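PDB 4JHM: mandelate racemase / muconate lactonizing enzyme, C-terminal domain protein from Pseudovibrio sp. JE062, which belongs to the enolase superfamily, combining an N-terminal enolase-like domain with a C-terminal barrel domain, though its own function is not established. Local coordinates for residues A181-Y186 / H216-L221; H167-C170 / K174-A177; P141-V146 / F150-D155; A177-V182 / A210-R215. All coordinates share one frame; numbering follows the deposited sequence.

Interaction 1. Residues A181-Y186 / H216-L221; sequences AVEAKY and HNWEWL
Trp218 NE1 donates a hydrogen bond to Glu183 OE1, 2.9 Å away, with an N-H...O angle of 158°. The acceptor lies close to the plane of the indole. The indole N-H, by contrast, meets the carboxylate from above its plane, so the two flat groups are not coplanar and their planes differ by 48°. The CG of Glu183 is anti to the backbone N (chi1 176°), and the chain then bends at chi2, which brings the carboxylate to the Trp218 edge. The other carboxylate oxygen, Glu183 OE2, lies at the edge of the imidazole, 3.5 Å from His216 CB. The aliphatic part of Glu183 takes part too, with CG 3.7 Å from His216 CD2.

The contact joins the C-terminal part of helix 172-186 to the turn that links helix 203-215 with strand 220-222. In the barrel domain this turn closes one beta/alpha unit and leads into the next strand. His216 follows directly on the helix, and its ND1 is hydrogen-bonded to Trp212 O. Trp218 is buried. Its ring meets Trp212 edge-to-face and also lies against Phe193 of strand 192-196. Val182 adds an apolar touch, with CG1 4.3 Å from Trp218 CZ2.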
loop_
_atom_site.group_PDB
_atom_site.type_symbol
_atom_site.label_atom_id
_atom_site.label_comp_id
_atom_site.label_asym_id
_atom_site.label_seq_id
_atom_site.Cartn_x
_atom_site.Cartn_y
_atom_site.Cartn_z
ATOM N N ALA A 181 -22.231 30.903 18.013
ATOM C CA ALA A 181 -23.178 31.541 18.923
ATOM C C ALA A 181 -23.837 30.519 19.846
ATOM O O ALA A 181 -24.152 30.827 20.997
ATOM C CB ALA A 181 -24.237 32.294 18.133
ATOM N N VAL A 182 -24.048 29.309 19.336
ATOM C CA VAL A 182 -24.634 28.233 20.128
ATOM C C VAL A 182 -23.654 27.718 21.174
ATOM O O VAL A 182 -24.041 27.437 22.305
ATOM C CB VAL A 182 -25.074 27.051 19.241
ATOM C CG1 VAL A 182 -25.217 25.784 20.071
ATOM C CG2 VAL A 182 -26.380 27.370 18.528
ATOM N N GLU A 183 -22.389 27.586 20.793
ATOM C CA GLU A 183 -21.366 27.081 21.709
ATOM C C GLU A 183 -21.159 28.053 22.858
ATOM O O GLU A 183 -20.945 27.638 23.996
ATOM C CB GLU A 183 -20.036 26.848 20.983
ATOM C CG GLU A 183 -18.894 26.415 21.896
ATOM C CD GLU A 183 -19.100 25.034 22.496
ATOM O OE1 GLU A 183 -20.087 24.362 22.132
ATOM O OE2 GLU A 183 -18.267 24.610 23.329
ATOM N N ALA A 184 -21.221 29.344 22.547
ATOM C CA ALA A 184 -21.097 30.392 23.556
ATOM C C ALA A 184 -22.208 30.293 24.609
ATOM O O ALA A 184 -21.958 30.450 25.808
ATOM C CB ALA A 184 -21.118 31.759 22.889
ATOM N N LYS A 185 -23.432 30.030 24.158
ATOM C CA LYS A 185 -24.578 29.947 25.058
ATOM C C LYS A 185 -24.664 28.626 25.814
ATOM O O LYS A 185 -24.915 28.622 27.015
ATOM C CB LYS A 185 -25.886 30.159 24.291
ATOM C CG LYS A 185 -26.256 31.613 24.065
ATOM C CD LYS A 185 -27.764 31.804 24.102
ATOM C CE LYS A 185 -28.306 31.606 25.511
ATOM N NZ LYS A 185 -29.722 32.038 25.643
ATOM N N TYR A 186 -24.474 27.510 25.113
ATOM C CA TYR A 186 -24.721 26.190 25.701
ATOM C C TYR A 186 -23.481 25.298 25.776
ATOM O O TYR A 186 -23.597 24.075 25.778
ATOM C CB TYR A 186 -25.808 25.455 24.910
ATOM C CG TYR A 186 -27.018 26.293 24.571
ATOM C CD1 TYR A 186 -27.988 26.571 25.522
ATOM C CD2 TYR A 186 -27.197 26.794 23.289
ATOM C CE1 TYR A 186 -29.099 27.333 25.210
ATOM C CE2 TYR A 186 -28.303 27.554 22.965
ATOM C CZ TYR A 186 -29.251 27.821 23.927
ATOM O OH TYR A 186 -30.351 28.579 23.597
ATOM N N HIS A 216 -14.237 21.938 20.381
ATOM C CA HIS A 216 -15.325 22.189 21.315
ATOM C C HIS A 216 -16.131 20.916 21.602
ATOM O O HIS A 216 -17.268 20.969 22.068
ATOM C CB HIS A 216 -16.199 23.330 20.792
ATOM C CG HIS A 216 -15.468 24.636 20.669
ATOM N ND1 HIS A 216 -14.782 25.007 19.530
ATOM C CD2 HIS A 216 -15.311 25.655 21.548
ATOM C CE1 HIS A 216 -14.242 26.200 19.709
ATOM N NE2 HIS A 216 -14.547 26.614 20.926
ATOM N N ASN A 217 -15.511 19.772 21.334
ATOM C CA ASN A 217 -16.047 18.471 21.729
ATOM C C ASN A 217 -17.481 18.179 21.270
ATOM O O ASN A 217 -18.215 17.456 21.939
ATOM C CB ASN A 217 -15.929 18.305 23.249
ATOM C CG ASN A 217 -14.504 18.016 23.700
ATOM O OD1 ASN A 217 -13.765 17.287 23.040
ATOM N ND2 ASN A 217 -14.118 18.579 24.838
ATOM N N TRP A 218 -17.875 18.720 20.122
ATOM C CA TRP A 218 -19.175 18.387 19.547
ATOM C C TRP A 218 -19.191 16.922 19.153
ATOM O O TRP A 218 -18.144 16.292 19.033
ATOM C CB TRP A 218 -19.491 19.259 18.339
ATOM C CG TRP A 218 -19.924 20.626 18.713
ATOM C CD1 TRP A 218 -19.450 21.378 19.743
ATOM C CD2 TRP A 218 -20.911 21.425 18.051
ATOM N NE1 TRP A 218 -20.085 22.594 19.772
ATOM C CE2 TRP A 218 -20.986 22.649 18.741
ATOM C CE3 TRP A 218 -21.743 21.221 16.947
ATOM C CZ2 TRP A 218 -21.858 23.665 18.365
ATOM C CZ3 TRP A 218 -22.606 22.227 16.573
ATOM C CH2 TRP A 218 -22.658 23.436 17.280
ATOM N N GLU A 219 -20.390 16.396 18.939
ATOM C CA GLU A 219 -20.606 14.955 18.877
ATOM C C GLU A 219 -20.218 14.362 17.528
ATOM O O GLU A 219 -19.376 13.467 17.467
ATOM C CB GLU A 219 -22.066 14.645 19.228
ATOM C CG GLU A 219 -22.444 13.174 19.190
ATOM C CD GLU A 219 -21.762 12.363 20.269
ATOM O OE1 GLU A 219 -20.947 12.936 21.023
ATOM O OE2 GLU A 219 -22.045 11.149 20.361
ATOM N N TRP A 220 -20.831 14.844 16.449
ATOM C CA TRP A 220 -20.448 14.393 15.114
ATOM C C TRP A 220 -20.817 15.371 14.003
ATOM O O TRP A 220 -21.774 16.131 14.119
ATOM C CB TRP A 220 -21.009 12.991 14.817
ATOM C CG TRP A 220 -22.450 12.920 14.406
ATOM C CD1 TRP A 220 -23.055 13.602 13.392
ATOM C CD2 TRP A 220 -23.449 12.073 14.969
ATOM N NE1 TRP A 220 -24.381 13.253 13.308
ATOM C CE2 TRP A 220 -24.645 12.309 14.265
ATOM C CE3 TRP A 220 -23.455 11.147 16.016
ATOM C CZ2 TRP A 220 -25.832 11.652 14.572
ATOM C CZ3 TRP A 220 -24.632 10.493 16.319
ATOM C CH2 TRP A 220 -25.805 10.747 15.598
ATOM N N LEU A 221 -20.025 15.343 12.935
ATOM C CA LEU A 221 -20.306 16.093 11.723
ATOM C C LEU A 221 -20.885 15.140 10.693
ATOM O O LEU A 221 -20.209 14.218 10.241
ATOM C CB LEU A 221 -19.027 16.734 11.172
ATOM C CG LEU A 221 -19.144 17.367 9.778
ATOM C CD1 LEU A 221 -20.319 18.331 9.732
ATOM C CD2 LEU A 221 -17.864 18.076 9.363
#

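Interaction 2. Residues H167-C170 / K174-A177; sequences HCYC and KDVA
Tyr169 presents two different surfaces to the start of helix 172-186. One ring face is taken by Lys174, while a ring edge is taken by Asp175. The Lys174 chain crosses the tyrosine at about a right angle. Its CE forms a CH-pi contact 4.0 Å from the centroid of the Tyr169 ring, 26° off the ring normal and displaced toward the rim. A bend at chi3 (75°) lays this methylene over the ring. The ammonium group continues past it, with Lys174 NZ 3.7 Å from Tyr169 CD1, and forms a salt bridge with Asp28.

Asp175 comes from another direction. Its carboxylate lies nearly coplanar with the phenol ring, 29° apart, and OD1 is 3.4 Å from Tyr169 CD2. The same oxygen faces the backbone of the loop. It receives weak hydrogen bonds from Tyr169 N (2.9 Å to Asp175 OD1) and from Cys170 N (3.1 Å to Asp175 OD1). In this beta/alpha unit of the barrel domain, the loop leaves strand 163-167 and turns into helix 172-186. A carboxylate in the helix's first turns thus meets the backbone of the loop just before it. The acid is buried, and OD2 is also hydrogen-bonded to Tyr201 OH, so both of its oxygens have polar partners.

Cys168 lines the same carboxylate, with its CB 3.3 Å from Asp175 OD1. Its sulfur also receives a weak bond within the loop, from Cys170 N to Cys168 SG at 3.5 Å. At the far end of the phenol ring, Tyr169 OH makes a weak hydrogen bond to Asp144 O.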
loop_
_atom_site.group_PDB
_atom_site.type_symbol
_atom_site.label_atom_id
_atom_site.label_comp_id
_atom_site.label_asym_id
_atom_site.label_seq_id
_atom_site.Cartn_x
_atom_site.Cartn_y
_atom_site.Cartn_z
ATOM N N HIS A 167 -29.931 21.138 12.098
ATOM C CA HIS A 167 -29.899 21.313 10.654
ATOM C C HIS A 167 -29.620 22.782 10.414
ATOM O O HIS A 167 -30.149 23.645 11.119
ATOM C CB HIS A 167 -31.197 20.864 9.987
ATOM C CG HIS A 167 -31.276 19.385 9.780
ATOM N ND1 HIS A 167 -32.123 18.573 10.504
ATOM C CD2 HIS A 167 -30.592 18.565 8.948
ATOM C CE1 HIS A 167 -31.969 17.320 10.116
ATOM N NE2 HIS A 167 -31.045 17.287 9.173
ATOM N N CYS A 168 -28.765 23.064 9.441
ATOM C CA CYS A 168 -28.239 24.407 9.268
ATOM C C CYS A 168 -28.417 24.921 7.846
ATOM O O CYS A 168 -29.082 24.298 7.016
ATOM C CB CYS A 168 -26.759 24.431 9.655
ATOM S SG CYS A 168 -25.724 23.349 8.647
ATOM N N TYR A 169 -27.810 26.071 7.579
ATOM C CA TYR A 169 -27.911 26.714 6.284
ATOM C C TYR A 169 -27.127 25.946 5.226
ATOM O O TYR A 169 -27.407 26.059 4.036
ATOM C CB TYR A 169 -27.416 28.158 6.390
ATOM C CG TYR A 169 -28.096 28.928 7.503
ATOM C CD1 TYR A 169 -29.332 29.523 7.302
ATOM C CD2 TYR A 169 -27.512 29.043 8.760
ATOM C CE1 TYR A 169 -29.966 30.219 8.317
ATOM C CE2 TYR A 169 -28.138 29.738 9.781
ATOM C CZ TYR A 169 -29.365 30.326 9.553
ATOM O OH TYR A 169 -30.003 31.020 10.556
ATOM N N CYS A 170 -26.159 25.149 5.666
ATOM C CA CYS A 170 -25.298 24.413 4.749
ATOM C C CYS A 170 -24.490 25.381 3.890
ATOM O O CYS A 170 -24.154 25.091 2.742
ATOM C CB CYS A 170 -26.125 23.462 3.886
ATOM S SG CYS A 170 -27.045 22.266 4.874
ATOM N N LYS A 174 -22.583 31.254 7.066
ATOM C CA LYS A 174 -23.745 31.389 7.947
ATOM C C LYS A 174 -23.735 30.323 9.047
ATOM O O LYS A 174 -24.065 30.602 10.201
ATOM C CB LYS A 174 -25.038 31.313 7.135
ATOM C CG LYS A 174 -25.196 32.458 6.143
ATOM C CD LYS A 174 -26.338 32.224 5.167
ATOM C CE LYS A 174 -27.691 32.441 5.826
ATOM N NZ LYS A 174 -28.814 32.210 4.874
ATOM N N ASP A 175 -23.337 29.108 8.692
ATOM C CA ASP A 175 -23.238 28.025 9.663
ATOM C C ASP A 175 -22.230 28.331 10.768
ATOM O O ASP A 175 -22.374 27.860 11.893
ATOM C CB ASP A 175 -22.849 26.728 8.966
ATOM C CG ASP A 175 -23.945 26.201 8.064
ATOM O OD1 ASP A 175 -25.065 26.748 8.097
ATOM O OD2 ASP A 175 -23.687 25.235 7.324
ATOM N N VAL A 176 -21.206 29.116 10.449
ATOM C CA VAL A 176 -20.191 29.466 11.438
ATOM C C VAL A 176 -20.741 30.470 12.450
ATOM O O VAL A 176 -20.409 30.411 13.633
ATOM C CB VAL A 176 -18.919 30.036 10.776
ATOM C CG1 VAL A 176 -18.083 30.806 11.788
ATOM C CG2 VAL A 176 -18.097 28.917 10.151
ATOM N N ALA A 177 -21.575 31.394 11.980
ATOM C CA ALA A 177 -22.202 32.369 12.869
ATOM C C ALA A 177 -23.176 31.655 13.796
ATOM O O ALA A 177 -23.345 32.033 14.954
ATOM C CB ALA A 177 -22.919 33.441 12.065
#

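Interaction 3. Residues P141-V146 / F150-D155; sequences PMFDTV and FPYIDD
Phe143 and Tyr152 form an offset edge-to-face aromatic pair. The edge of the Phe143 ring is directed toward the face of the Tyr152 ring. The centroids are 5.7 Å apart and the planes meet at 63°. The tyrosine takes its place through chi1 (175°), which sets CG opposite the backbone N and points the ring from the helix toward the loop.

Apolar contacts add to this pair. Phe143 CE2 lies 3.7 Å from Tyr152 CB, so the phenylalanine reaches the root of the tyrosine side chain as well as its ring. Pro141 meets the other end of the same ring, with its CD 3.8 Å from Tyr152 CZ. A separate contact forms near the start of the helix, where Val146 CG1 is 4.0 Å from Phe150 CZ.

A carbonyl oxygen also meets a ring face. Val146 O lies 4.1 Å above the plane of the Phe150 ring, over its centre.

Partners outside the two segments complete the site. Tyr152 OH is hydrogen-bonded to Tyr327 O, Phe150 has a cation-pi partner in Lys185, and Phe143 meets Tyr149 edge-to-face.

The contact lies at the surface. It folds the loop after strand 133-139 back on helix 149-159, within one beta/alpha unit of the enolase-type barrel domain.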
loop_
_atom_site.group_PDB
_atom_site.type_symbol
_atom_site.label_atom_id
_atom_site.label_comp_id
_atom_site.label_asym_id
_atom_site.label_seq_id
_atom_site.Cartn_x
_atom_site.Cartn_y
_atom_site.Cartn_z
ATOM N N PRO A 141 -35.296 21.686 12.780
ATOM C CA PRO A 141 -35.514 22.364 11.512
ATOM C C PRO A 141 -34.520 23.505 11.336
ATOM O O PRO A 141 -33.769 23.826 12.261
ATOM C CB PRO A 141 -36.932 22.917 11.657
ATOM C CG PRO A 141 -37.079 23.173 13.118
ATOM C CD PRO A 141 -36.263 22.111 13.807
HETATM N N MSE A 142 -34.524 24.117 10.160
HETATM C CA MSE A 142 -33.627 25.226 9.879
HETATM C C MSE A 142 -34.375 26.518 10.056
HETATM O O MSE A 142 -35.459 26.696 9.506
HETATM C CB MSE A 142 -33.104 25.039 8.459
HETATM C CG MSE A 142 -32.941 26.334 7.677
HETATM SE SE MSE A 142 -32.429 25.859 5.833
HETATM C CE MSE A 142 -31.274 27.415 5.503
ATOM N N PHE A 143 -33.814 27.430 10.843
ATOM C CA PHE A 143 -34.407 28.747 11.010
ATOM C C PHE A 143 -33.668 29.772 10.149
ATOM O O PHE A 143 -32.507 29.567 9.783
ATOM C CB PHE A 143 -34.388 29.163 12.479
ATOM C CG PHE A 143 -35.098 28.198 13.388
ATOM C CD1 PHE A 143 -36.455 27.963 13.249
ATOM C CD2 PHE A 143 -34.410 27.535 14.393
ATOM C CE1 PHE A 143 -37.113 27.077 14.086
ATOM C CE2 PHE A 143 -35.063 26.651 15.237
ATOM C CZ PHE A 143 -36.416 26.421 15.080
ATOM N N ASP A 144 -34.350 30.867 9.819
ATOM C CA ASP A 144 -33.786 31.896 8.945
ATOM C C ASP A 144 -32.688 32.706 9.636
ATOM O O ASP A 144 -31.708 33.094 8.999
ATOM C CB ASP A 144 -34.886 32.837 8.439
ATOM C CG ASP A 144 -35.679 32.245 7.286
ATOM O OD1 ASP A 144 -36.172 31.108 7.420
ATOM O OD2 ASP A 144 -35.814 32.920 6.242
ATOM N N THR A 145 -32.858 32.965 10.930
ATOM C CA THR A 145 -31.851 33.688 11.706
ATOM C C THR A 145 -31.325 32.852 12.867
ATOM O O THR A 145 -32.039 32.015 13.419
ATOM C CB THR A 145 -32.407 35.005 12.272
ATOM O OG1 THR A 145 -33.663 34.761 12.917
ATOM C CG2 THR A 145 -32.598 36.023 11.166
ATOM N N VAL A 146 -30.071 33.101 13.232
ATOM C CA VAL A 146 -29.409 32.384 14.318
ATOM C C VAL A 146 -30.173 32.487 15.633
ATOM O O VAL A 146 -30.175 31.544 16.425
ATOM C CB VAL A 146 -27.981 32.924 14.551
ATOM C CG1 VAL A 146 -27.489 32.570 15.948
ATOM C CG2 VAL A 146 -27.029 32.393 13.491
ATOM N N PHE A 150 -32.333 29.698 19.641
ATOM C CA PHE A 150 -32.165 29.631 21.092
ATOM C C PHE A 150 -33.439 29.203 21.825
ATOM O O PHE A 150 -33.385 28.319 22.682
ATOM C CB PHE A 150 -31.644 30.961 21.646
ATOM C CG PHE A 150 -30.358 31.422 21.014
ATOM C CD1 PHE A 150 -29.345 30.522 20.729
ATOM C CD2 PHE A 150 -30.159 32.762 20.718
ATOM C CE1 PHE A 150 -28.163 30.949 20.151
ATOM C CE2 PHE A 150 -28.977 33.194 20.142
ATOM C CZ PHE A 150 -27.978 32.287 19.859
ATOM N N PRO A 151 -34.587 29.827 21.504
ATOM C CA PRO A 151 -35.830 29.363 22.118
ATOM C C PRO A 151 -36.059 27.877 21.869
ATOM O O PRO A 151 -36.336 27.126 22.801
ATOM C CB PRO A 151 -36.905 30.197 21.415
ATOM C CG PRO A 151 -36.202 31.439 20.992
ATOM C CD PRO A 151 -34.797 31.018 20.661
ATOM N N TYR A 152 -35.930 27.459 20.617
ATOM C CA TYR A 152 -36.132 26.066 20.253
ATOM C C TYR A 152 -35.226 25.148 21.068
ATOM O O TYR A 152 -35.670 24.125 21.589
ATOM C CB TYR A 152 -35.877 25.858 18.757
ATOM C CG TYR A 152 -35.959 24.414 18.337
ATOM C CD1 TYR A 152 -34.839 23.594 18.382
ATOM C CD2 TYR A 152 -37.156 23.859 17.912
ATOM C CE1 TYR A 152 -34.907 22.266 18.006
ATOM C CE2 TYR A 152 -37.233 22.529 17.534
ATOM C CZ TYR A 152 -36.102 21.740 17.584
ATOM O OH TYR A 152 -36.166 20.419 17.209
ATOM N N ILE A 153 -33.953 25.508 21.173
ATOM C CA ILE A 153 -33.010 24.702 21.939
ATOM C C ILE A 153 -33.388 24.699 23.420
ATOM O O ILE A 153 -33.172 23.710 24.119
ATOM C CB ILE A 153 -31.563 25.200 21.761
ATOM C CG1 ILE A 153 -31.088 24.927 20.331
ATOM C CG2 ILE A 153 -30.637 24.521 22.761
ATOM C CD1 ILE A 153 -29.773 25.587 19.981
ATOM N N ASP A 154 -33.962 25.801 23.892
ATOM C CA ASP A 154 -34.377 25.897 25.288
ATOM C C ASP A 154 -35.547 24.956 25.606
ATOM O O ASP A 154 -35.616 24.403 26.703
ATOM C CB ASP A 154 -34.718 27.346 25.651
ATOM C CG ASP A 154 -33.479 28.221 25.793
ATOM O OD1 ASP A 154 -32.354 27.679 25.800
ATOM O OD2 ASP A 154 -33.626 29.454 25.902
ATOM N N ASP A 155 -36.461 24.773 24.653
ATOM C CA ASP A 155 -37.496 23.746 24.783
ATOM C C ASP A 155 -36.848 22.371 24.830
ATOM O O ASP A 155 -37.051 21.610 25.773
ATOM C CB ASP A 155 -38.463 23.777 23.599
ATOM C CG ASP A 155 -39.384 24.964 23.624
ATOM O OD1 ASP A 155 -39.617 25.522 24.717
ATOM O OD2 ASP A 155 -39.885 25.333 22.542
#

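Interaction 4. Residues A177-V182 / A210-R215; sequences ALVEAV and AKWMER
Trp212 extends toward Val179 and Glu180 because its CG is trans to the backbone N (chi1 -178°), which carries the indole away from its own helix. Glu180 turns the other way at its first torsion: chi1 of -67° sets its CG opposite the carbonyl carbon. Beyond CG the chain is extended, and it runs to the indole.

Two neighbouring helices of the beta/alpha barrel domain are joined here. Helix 172-186 follows strand 163-167, and helix 203-215 follows strand 192-196, and these two strands pair in parallel. The helix backbones are well separated: Val179 CA and Met213 CA, the closest pair, are 8.8 Å apart. One large aromatic side chain spans most of this gap.

Val179 approaches Trp212 from the opposite direction, and CG1 of the valine lies over a face of the six-membered ring. The modelled separation is too short to be reliable, so the exact depth of this contact is doubtful. Its general sense is apolar packing of a methyl group on an aromatic face. Val179 is buried, and its side chain also touches Leu195 of strand 192-196 and Trp218. Met213 touches Leu195 as well, so both helices rest on the same strand residue.

Glu180 is exposed and crosses the tryptophan at a slant, with carboxylate and ring planes 54° apart. Its aliphatic part lies along the indole, with Glu180 CG 3.9 Å from Trp212 CZ2. Farther out, Glu180 OE2 comes to 3.5 Å from Trp212 NE1.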
loop_
_atom_site.group_PDB
_atom_site.type_symbol
_atom_site.label_atom_id
_atom_site.label_comp_id
_atom_site.label_asym_id
_atom_site.label_seq_id
_atom_site.Cartn_x
_atom_site.Cartn_y
_atom_site.Cartn_z
ATOM N N ALA A 177 -21.575 31.394 11.980
ATOM C CA ALA A 177 -22.202 32.369 12.869
ATOM C C ALA A 177 -23.176 31.655 13.796
ATOM O O ALA A 177 -23.345 32.033 14.954
ATOM C CB ALA A 177 -22.919 33.441 12.065
ATOM N N LEU A 178 -23.817 30.615 13.274
ATOM C CA LEU A 178 -24.728 29.802 14.062
ATOM C C LEU A 178 -23.939 28.988 15.073
ATOM O O LEU A 178 -24.062 29.171 16.281
ATOM C CB LEU A 178 -25.506 28.862 13.143
ATOM C CG LEU A 178 -26.249 27.723 13.838
ATOM C CD1 LEU A 178 -27.484 28.250 14.551
ATOM C CD2 LEU A 178 -26.635 26.654 12.830
ATOM N N VAL A 179 -23.114 28.090 14.557
ATOM C CA VAL A 179 -22.351 27.163 15.379
ATOM C C VAL A 179 -21.637 27.825 16.563
ATOM O O VAL A 179 -21.647 27.287 17.665
ATOM C CB VAL A 179 -21.340 26.391 14.506
ATOM C CG1 VAL A 179 -20.089 26.056 15.289
ATOM C CG2 VAL A 179 -21.987 25.128 13.953
ATOM N N GLU A 180 -21.027 28.985 16.342
ATOM C CA GLU A 180 -20.242 29.650 17.385
ATOM C C GLU A 180 -21.124 30.311 18.450
ATOM O O GLU A 180 -20.804 30.280 19.644
ATOM C CB GLU A 180 -19.293 30.678 16.759
ATOM C CG GLU A 180 -18.197 30.049 15.913
ATOM C CD GLU A 180 -17.137 31.040 15.467
ATOM O OE1 GLU A 180 -17.500 32.158 15.054
ATOM O OE2 GLU A 180 -15.938 30.693 15.517
ATOM N N ALA A 181 -22.231 30.903 18.013
ATOM C CA ALA A 181 -23.178 31.541 18.923
ATOM C C ALA A 181 -23.837 30.519 19.846
ATOM O O ALA A 181 -24.152 30.827 20.997
ATOM C CB ALA A 181 -24.237 32.294 18.133
ATOM N N VAL A 182 -24.048 29.309 19.336
ATOM C CA VAL A 182 -24.634 28.233 20.128
ATOM C C VAL A 182 -23.654 27.718 21.174
ATOM O O VAL A 182 -24.041 27.437 22.305
ATOM C CB VAL A 182 -25.074 27.051 19.241
ATOM C CG1 VAL A 182 -25.217 25.784 20.071
ATOM C CG2 VAL A 182 -26.380 27.370 18.528
ATOM N N ALA A 210 -14.676 20.870 11.030
ATOM C CA ALA A 210 -14.415 19.658 11.805
ATOM C C ALA A 210 -13.399 19.933 12.904
ATOM O O ALA A 210 -13.609 19.560 14.062
ATOM C CB ALA A 210 -13.926 18.549 10.894
ATOM N N LYS A 211 -12.304 20.593 12.532
ATOM C CA LYS A 211 -11.287 21.009 13.488
ATOM C C LYS A 211 -11.904 21.868 14.584
ATOM O O LYS A 211 -11.563 21.735 15.754
ATOM C CB LYS A 211 -10.169 21.787 12.791
ATOM C CG LYS A 211 -9.222 20.924 11.976
ATOM C CD LYS A 211 -7.888 21.628 11.782
ATOM C CE LYS A 211 -7.007 20.930 10.749
ATOM N NZ LYS A 211 -6.648 19.529 11.108
ATOM N N TRP A 212 -12.818 22.749 14.204
ATOM C CA TRP A 212 -13.503 23.582 15.179
ATOM C C TRP A 212 -14.435 22.755 16.062
ATOM O O TRP A 212 -14.444 22.913 17.283
ATOM C CB TRP A 212 -14.287 24.686 14.479
ATOM C CG TRP A 212 -14.972 25.614 15.430
ATOM C CD1 TRP A 212 -14.537 26.842 15.838
ATOM C CD2 TRP A 212 -16.219 25.386 16.100
ATOM N NE1 TRP A 212 -15.437 27.393 16.717
ATOM C CE2 TRP A 212 -16.478 26.520 16.893
ATOM C CE3 TRP A 212 -17.141 24.334 16.104
ATOM C CZ2 TRP A 212 -17.615 26.628 17.681
ATOM C CZ3 TRP A 212 -18.269 24.443 16.887
ATOM C CH2 TRP A 212 -18.497 25.580 17.668
HETATM N N MSE A 213 -15.218 21.873 15.448
HETATM C CA MSE A 213 -16.147 21.028 16.199
HETATM C C MSE A 213 -15.351 20.130 17.099
HETATM O O MSE A 213 -15.809 19.778 18.187
HETATM C CB MSE A 213 -17.030 20.212 15.255
HETATM C CG MSE A 213 -18.133 21.085 14.670
HETATM SE SE MSE A 213 -19.125 20.144 13.256
HETATM C CE MSE A 213 -19.782 18.613 14.306
ATOM N N GLU A 214 -14.148 19.767 16.650
ATOM C CA GLU A 214 -13.246 18.900 17.410
ATOM C C GLU A 214 -12.717 19.588 18.670
ATOM O O GLU A 214 -12.571 18.948 19.707
ATOM C CB GLU A 214 -12.075 18.454 16.526
ATOM C CG GLU A 214 -11.108 17.465 17.167
ATOM C CD GLU A 214 -9.826 17.286 16.360
ATOM O OE1 GLU A 214 -9.311 18.296 15.824
ATOM O OE2 GLU A 214 -9.324 16.142 16.263
ATOM N N ARG A 215 -12.427 20.884 18.578
ATOM C CA ARG A 215 -11.927 21.645 19.728
ATOM C C ARG A 215 -12.988 21.780 20.805
ATOM O O ARG A 215 -12.681 21.761 21.994
ATOM C CB ARG A 215 -11.480 23.054 19.316
ATOM C CG ARG A 215 -10.104 23.115 18.683
ATOM C CD ARG A 215 -9.485 24.501 18.776
ATOM N NE ARG A 215 -8.058 24.447 18.458
ATOM C CZ ARG A 215 -7.086 24.240 19.348
ATOM N NH1 ARG A 215 -5.819 24.202 18.948
ATOM N NH2 ARG A 215 -7.369 24.081 20.637
#

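How the interactions relate
All four contacts lie on one side of the chain's centre, in the barrel domain. Along the chain interaction 3 closes first and interaction 2 follows. Interactions 4 and 1 start from overlapping parts of helix 172-186, which interaction 2 also uses. Interactions 1 and 4 are closest, with centres about 6 Å apart, and Trp218 N probably hydrogen-bonds to Met213 O between them. Interactions 3 and 4 are farthest apart, about 16 Å between centres, yet Val146 packs on Leu178 and Ala181. Tyr186 OH is hydrogen-bonded to Asp154 OD1, linking interactions 1 and 3. Helix 172-186 is thus held between its two neighbours, helices 149-159 and 203-215.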